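Local coordinates for putative fimbrium subunit Fim1C (Bacteroides uniformis, PDB 4K4K), which is a putative component of the fimbrium tip, part of the filamentous surface appendages that mediate cell adhesion and biofilm formation, at residues Val87-Pro91 and Lys113-Gly119. Residues are numbered along the deposited sequence.
Sequences VAYYP and KDIDLMG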
ATOM      1  N   VAL A  87       3.230  16.924   5.534  1.00 13.38           N
ATOM      2  CA  VAL A  87       3.385  15.619   4.893  1.00 13.26           C
ATOM      3  C   VAL A  87       2.785  14.580   5.834  1.00 16.25           C
ATOM      4  O   VAL A  87       2.680  14.829   7.037  1.00 14.86           O
ATOM      5  CB  VAL A  87       4.852  15.257   4.501  1.00 17.65           C
ATOM      6  CG1 VAL A  87       5.405  16.225   3.465  1.00 18.74           C
ATOM      7  CG2 VAL A  87       5.765  15.185   5.735  1.00 16.35           C
ATOM      8  N   ALA A  88       2.428  13.405   5.295  1.00 13.88           N
ATOM      9  CA  ALA A  88       1.869  12.320   6.106  1.00 12.40           C
ATOM     10  C   ALA A  88       2.154  10.993   5.472  1.00 15.01           C
ATOM     11  O   ALA A  88       2.462  10.914   4.279  1.00 14.49           O
ATOM     12  CB  ALA A  88       0.349  12.499   6.291  1.00 14.27           C
ATOM     13  N   TYR A  89       2.003   9.929   6.263  1.00 12.51           N
ATOM     14  CA  TYR A  89       2.171   8.578   5.748  1.00 12.43           C
ATOM     15  C   TYR A  89       1.213   7.648   6.480  1.00 17.69           C
ATOM     16  O   TYR A  89       0.715   7.961   7.565  1.00 16.68           O
ATOM     17  CB  TYR A  89       3.647   8.073   5.876  1.00 12.38           C
ATOM     18  CG  TYR A  89       3.998   7.743   7.314  1.00 11.38           C
ATOM     19  CD1 TYR A  89       4.291   8.754   8.229  1.00 13.51           C
ATOM     20  CD2 TYR A  89       3.926   6.428   7.792  1.00 11.97           C
ATOM     21  CE1 TYR A  89       4.533   8.462   9.574  1.00 14.67           C
ATOM     22  CE2 TYR A  89       4.147   6.131   9.139  1.00 13.18           C
ATOM     23  CZ  TYR A  89       4.414   7.153  10.032  1.00 17.62           C
ATOM     24  OH  TYR A  89       4.636   6.850  11.358  1.00 15.25           O
ATOM     25  N   TYR A  90       0.974   6.496   5.876  1.00 13.31           N
ATOM     26  CA  TYR A  90       0.133   5.433   6.423  1.00 13.51           C
ATOM     27  C   TYR A  90       0.867   4.112   6.172  1.00 15.11           C
ATOM     28  O   TYR A  90       1.424   3.963   5.090  1.00 15.85           O
ATOM     29  CB  TYR A  90      -1.252   5.450   5.699  1.00 15.24           C
ATOM     30  CG  TYR A  90      -2.086   4.221   5.985  1.00 17.97           C
ATOM     31  CD1 TYR A  90      -2.912   4.160   7.108  1.00 19.67           C
ATOM     32  CD2 TYR A  90      -1.954   3.064   5.207  1.00 20.39           C
ATOM     33  CE1 TYR A  90      -3.603   2.986   7.442  1.00 20.51           C
ATOM     34  CE2 TYR A  90      -2.686   1.904   5.499  1.00 21.41           C
ATOM     35  CZ  TYR A  90      -3.509   1.874   6.617  1.00 29.11           C
ATOM     36  OH  TYR A  90      -4.202   0.735   6.946  1.00 30.04           O
ATOM     37  N   PRO A  91       0.810   3.114   7.067  1.00 15.19           N
ATOM     38  CA  PRO A  91       0.189   3.145   8.404  1.00 15.94           C
ATOM     39  C   PRO A  91       1.140   3.689   9.443  1.00 18.77           C
ATOM     40  O   PRO A  91       2.352   3.404   9.425  1.00 17.01           O
ATOM     41  CB  PRO A  91      -0.160   1.670   8.651  1.00 17.92           C
ATOM     42  CG  PRO A  91       0.980   0.931   7.961  1.00 21.48           C
ATOM     43  CD  PRO A  91       1.388   1.787   6.765  1.00 16.92           C
ATOM     44  N   LYS A 113      -3.628  -4.497   4.844  1.00 23.57           N
ATOM     45  CA  LYS A 113      -3.616  -3.082   5.270  1.00 23.64           C
ATOM     46  C   LYS A 113      -2.384  -2.724   6.125  1.00 26.87           C
ATOM     47  O   LYS A 113      -1.974  -1.569   6.110  1.00 26.41           O
ATOM     48  CB  LYS A 113      -4.916  -2.703   6.017  1.00 26.47           C
ATOM     49  CG  LYS A 113      -5.081  -3.298   7.418  1.00 40.10           C
ATOM     50  CD  LYS A 113      -6.259  -2.670   8.156  1.00 50.47           C
ATOM     51  CE  LYS A 113      -6.343  -3.093   9.602  1.00 60.57           C
ATOM     52  NZ  LYS A 113      -5.350  -2.381  10.453  1.00 72.15           N
ATOM     53  N   ASP A 114      -1.779  -3.703   6.838  1.00 22.69           N
ATOM     54  CA  ASP A 114      -0.626  -3.438   7.710  1.00 22.47           C
ATOM     55  C   ASP A 114       0.678  -3.278   6.933  1.00 24.64           C
ATOM     56  O   ASP A 114       1.653  -2.792   7.513  1.00 24.60           O
ATOM     57  CB  ASP A 114      -0.483  -4.550   8.763  1.00 25.13           C
ATOM     58  CG  ASP A 114      -1.564  -4.454   9.846  1.00 34.96           C
ATOM     59  OD1 ASP A 114      -2.374  -3.501   9.797  1.00 33.68           O
ATOM     60  OD2 ASP A 114      -1.587  -5.322  10.742  1.00 38.25           O
ATOM     61  N   ILE A 115       0.710  -3.685   5.640  1.00 19.39           N
ATOM     62  CA  ILE A 115       1.921  -3.509   4.825  1.00 18.17           C
ATOM     63  C   ILE A 115       1.651  -2.539   3.650  1.00 19.74           C
ATOM     64  O   ILE A 115       2.537  -2.311   2.840  1.00 18.10           O
ATOM     65  CB  ILE A 115       2.515  -4.864   4.338  1.00 20.56           C
ATOM     66  CG1 ILE A 115       1.490  -5.655   3.452  1.00 20.44           C
ATOM     67  CG2 ILE A 115       3.031  -5.683   5.525  1.00 23.36           C
ATOM     68  CD1 ILE A 115       2.095  -6.858   2.643  1.00 21.33           C
ATOM     69  N   ASP A 116       0.437  -1.990   3.554  1.00 16.32           N
ATOM     70  CA  ASP A 116       0.072  -1.089   2.476  1.00 15.29           C
ATOM     71  C   ASP A 116       0.617   0.331   2.765  1.00 18.45           C
ATOM     72  O   ASP A 116      -0.125   1.225   3.155  1.00 16.59           O
ATOM     73  CB  ASP A 116      -1.453  -1.089   2.291  1.00 18.15           C
ATOM     74  CG  ASP A 116      -1.913  -0.342   1.069  1.00 22.41           C
ATOM     75  OD1 ASP A 116      -1.036   0.145   0.291  1.00 20.78           O
ATOM     76  OD2 ASP A 116      -3.135  -0.162   0.920  1.00 26.01           O
ATOM     77  N   LEU A 117       1.915   0.530   2.524  1.00 14.13           N
ATOM     78  CA  LEU A 117       2.565   1.826   2.768  1.00 14.65           C
ATOM     79  C   LEU A 117       2.033   2.868   1.780  1.00 16.35           C
ATOM     80  O   LEU A 117       2.025   2.644   0.557  1.00 17.20           O
ATOM     81  CB  LEU A 117       4.089   1.659   2.610  1.00 14.84           C
ATOM     82  CG  LEU A 117       4.913   2.966   2.625  1.00 18.65           C
ATOM     83  CD1 LEU A 117       4.844   3.666   4.003  1.00 16.60           C
ATOM     84  CD2 LEU A 117       6.360   2.716   2.120  1.00 18.95           C
HETATM   85  N   MSE A 118       1.584   3.998   2.308  1.00 14.38           N
HETATM   86  CA  MSE A 118       1.105   5.111   1.490  1.00 12.64           C
HETATM   87  C   MSE A 118       1.742   6.397   1.982  1.00 17.62           C
HETATM   88  O   MSE A 118       1.990   6.541   3.188  1.00 15.85           O
HETATM   89  CB  MSE A 118      -0.440   5.254   1.537  1.00 13.26           C
HETATM   90  CG  MSE A 118      -1.188   3.964   1.147  1.00 16.42           C
HETATM   91 SE   MSE A 118      -3.079   4.338   0.941  0.75 20.69          SE
HETATM   92  CE  MSE A 118      -3.569   4.810   2.668  1.00 21.51           C
ATOM     93  N   GLY A 119       1.966   7.319   1.060  1.00 14.57           N
ATOM     94  CA  GLY A 119       2.494   8.643   1.385  1.00 14.23           C
ATOM     95  C   GLY A 119       1.580   9.715   0.817  1.00 18.86           C
ATOM     96  O   GLY A 119       1.045   9.564  -0.282  1.00 18.69           O
TER
HETATM   97  O   HOH W   1      -3.166  -0.227   9.519  1.00 40.92           O
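Tyr-90, the last residue of strand 84-90, gives up more surface to 113-119 than any other residue of the pair. Its backbone meets Met-118 in an antiparallel hydrogen-bonded pair: Tyr-90 N donates to Met-118 O (2.9 Å), and Met-118 N to Tyr-90 O (2.8 Å). Both side chains therefore lie on the same face of the sheet, where the selenomethionine methyl, Met-118 CE, comes within 3.5 Å of Tyr-90 CD2. The t rotamer carries the tyrosine ring along the incoming loop, its edge against Asp-116 O (3.3 Å from CD2) and its hydroxyl near Lys-113. One water joins these ends, 2.9 Å from Tyr-90 OH and accepting from Lys-113 NZ at 3.2 Å. Pro-91 follows a cis peptide bond and rests CG on Asp-114 O at 3.8 Å. Asp-116, centre of an inverse gamma turn, leads into strand 118-126, its OD1 hydrogen-bonded to His-139. The contact opens the antiparallel pairing of two neighbouring strands of the fimbrillin-like β-sheet, the last residues of 84-90 lying beside the first of 118-126: strand 84-90 is bordered across its other edge by strand 37-44, and 118-126 by strand 132-150, while Tyr-102 of strand 101-105 packs against Tyr-89, Pro-91 and Leu-117.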